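Local coordinates for secreted effector protein SifA (Salmonella typhimurium, PDB 3CXB), which is delivered into host cells, where it binds the host protein PLEKHM2 (SKIP) and is required for endosomal tubulation and the formation of Salmonella-induced filaments, at residues R58-R62 against E63-E67. Numbering follows the deposited sequence.
Sequences RAPTR and ERLTE
Pro60 packs against the first turn of helix 62-75 through CG and CB: CG lies 4.1 Å from CG of Leu65, the two side chains meeting at a slant, while CB touches CG of Arg64. Pro60 also touches Phe129, and Leu65 touches Ile112 and Phe119, residues of the five-stranded antiparallel sheet. The main chain closes the turn. Leu65 N donates to Thr61 O at 2.7 Å, bent to 139° and tilted from the carbonyl plane, whereas Thr66 N reaches Arg62 O at 2.9 Å on a straighter path (161°). Thr66 OG1, held between its own N and carbonyl carbon (chi1 72°), turns back to Glu63 O at 2.8 Å on an in-plane lone pair; that oxygen also accepts from Glu67 N, and the hydroxyl has a second partner in Tyr158. Arg64 bends at chi2 past Pro60, and its NH2 forms a hydrogen-bonded salt bridge with Glu67 OE2 at 2.7 Å, nearly in the guanidinium plane. Further salt bridges tie Arg64 to Glu52 and Glu71, and Arg62, pointing away from the turn, to Asp133 through NE. The arrangement is a helix N-terminus, Thr61 sitting at the N-cap without using its hydroxyl to cap, with Pro60 and Leu65 packing the helix start against the sheet.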
loop_
_atom_site.group_PDB
_atom_site.type_symbol
_atom_site.label_atom_id
_atom_site.label_comp_id
_atom_site.label_asym_id
_atom_site.label_seq_id
_atom_site.Cartn_x
_atom_site.Cartn_y
_atom_site.Cartn_z
ATOM N N ARG A 58 -18.965 -5.544 6.977
ATOM C CA ARG A 58 -18.767 -5.166 5.594
ATOM C C ARG A 58 -17.443 -5.648 5.026
ATOM O O ARG A 58 -16.520 -5.995 5.754
ATOM C CB ARG A 58 -18.912 -3.647 5.414
ATOM C CG ARG A 58 -17.869 -2.762 6.056
ATOM C CD ARG A 58 -18.295 -1.317 5.862
ATOM N NE ARG A 58 -17.255 -0.369 6.242
ATOM C CZ ARG A 58 -17.392 0.949 6.162
ATOM N NH1 ARG A 58 -16.397 1.749 6.528
ATOM N NH2 ARG A 58 -18.531 1.465 5.715
ATOM N N ALA A 59 -17.384 -5.690 3.704
ATOM C CA ALA A 59 -16.205 -6.142 3.002
ATOM C C ALA A 59 -15.055 -5.156 3.133
ATOM O O ALA A 59 -15.251 -3.945 3.224
ATOM C CB ALA A 59 -16.537 -6.360 1.540
ATOM N N PRO A 60 -13.831 -5.672 3.120
ATOM C CA PRO A 60 -12.636 -4.842 3.234
ATOM C C PRO A 60 -12.336 -4.108 1.937
ATOM O O PRO A 60 -12.850 -4.454 0.871
ATOM C CB PRO A 60 -11.553 -5.858 3.528
ATOM C CG PRO A 60 -11.989 -7.022 2.611
ATOM C CD PRO A 60 -13.485 -7.087 2.894
ATOM N N THR A 61 -11.484 -3.100 2.047
ATOM C CA THR A 61 -11.053 -2.321 0.905
ATOM C C THR A 61 -10.170 -3.264 0.118
ATOM O O THR A 61 -9.721 -4.280 0.661
ATOM C CB THR A 61 -10.218 -1.134 1.378
ATOM O OG1 THR A 61 -11.036 -0.314 2.221
ATOM C CG2 THR A 61 -9.719 -0.301 0.186
ATOM N N ARG A 62 -9.912 -2.985 -1.151
ATOM C CA ARG A 62 -9.038 -3.909 -1.852
ATOM C C ARG A 62 -7.643 -3.854 -1.215
ATOM O O ARG A 62 -7.006 -4.891 -0.998
ATOM C CB ARG A 62 -8.958 -3.602 -3.354
ATOM C CG ARG A 62 -8.230 -2.345 -3.745
ATOM C CD ARG A 62 -7.847 -2.413 -5.220
ATOM N NE ARG A 62 -8.997 -2.279 -6.111
ATOM C CZ ARG A 62 -9.041 -2.729 -7.362
ATOM N NH1 ARG A 62 -7.997 -3.362 -7.887
ATOM N NH2 ARG A 62 -10.133 -2.532 -8.095
ATOM N N GLU A 63 -7.170 -2.657 -0.881
ATOM C CA GLU A 63 -5.855 -2.575 -0.288
ATOM C C GLU A 63 -5.830 -3.419 0.974
ATOM O O GLU A 63 -4.942 -4.251 1.150
ATOM C CB GLU A 63 -5.488 -1.129 0.012
ATOM C CG GLU A 63 -4.099 -0.920 0.625
ATOM C CD GLU A 63 -2.928 -1.292 -0.301
ATOM O OE1 GLU A 63 -1.901 -0.569 -0.281
ATOM O OE2 GLU A 63 -3.016 -2.311 -1.031
ATOM N N ARG A 64 -6.826 -3.243 1.838
ATOM C CA ARG A 64 -6.884 -4.012 3.087
ATOM C C ARG A 64 -7.036 -5.509 2.773
ATOM O O ARG A 64 -6.596 -6.378 3.542
ATOM C CB ARG A 64 -8.040 -3.511 3.949
ATOM C CG ARG A 64 -8.240 -4.250 5.261
ATOM C CD ARG A 64 -6.996 -4.204 6.120
ATOM N NE ARG A 64 -7.145 -5.008 7.334
ATOM C CZ ARG A 64 -6.124 -5.551 7.989
ATOM N NH1 ARG A 64 -6.338 -6.267 9.086
ATOM N NH2 ARG A 64 -4.886 -5.382 7.534
ATOM N N LEU A 65 -7.669 -5.801 1.638
ATOM C CA LEU A 65 -7.833 -7.182 1.196
ATOM C C LEU A 65 -6.453 -7.795 1.000
ATOM O O LEU A 65 -6.159 -8.843 1.568
ATOM C CB LEU A 65 -8.559 -7.260 -0.147
ATOM C CG LEU A 65 -9.508 -8.450 -0.346
ATOM C CD1 LEU A 65 -9.941 -8.495 -1.772
ATOM C CD2 LEU A 65 -8.877 -9.736 0.040
ATOM N N THR A 66 -5.610 -7.156 0.192
ATOM C CA THR A 66 -4.277 -7.708 -0.050
ATOM C C THR A 66 -3.457 -7.843 1.225
ATOM O O THR A 66 -2.746 -8.847 1.392
ATOM C CB THR A 66 -3.464 -6.876 -1.054
ATOM O OG1 THR A 66 -3.073 -5.642 -0.438
ATOM C CG2 THR A 66 -4.299 -6.570 -2.301
ATOM N N GLU A 67 -3.560 -6.870 2.134
ATOM C CA GLU A 67 -2.777 -6.969 3.362
ATOM C C GLU A 67 -3.120 -8.231 4.114
ATOM O O GLU A 67 -2.237 -9.011 4.492
ATOM C CB GLU A 67 -3.032 -5.791 4.311
ATOM C CG GLU A 67 -2.510 -4.439 3.883
ATOM C CD GLU A 67 -2.931 -3.348 4.841
ATOM O OE1 GLU A 67 -2.508 -2.185 4.640
ATOM O OE2 GLU A 67 -3.692 -3.656 5.792
#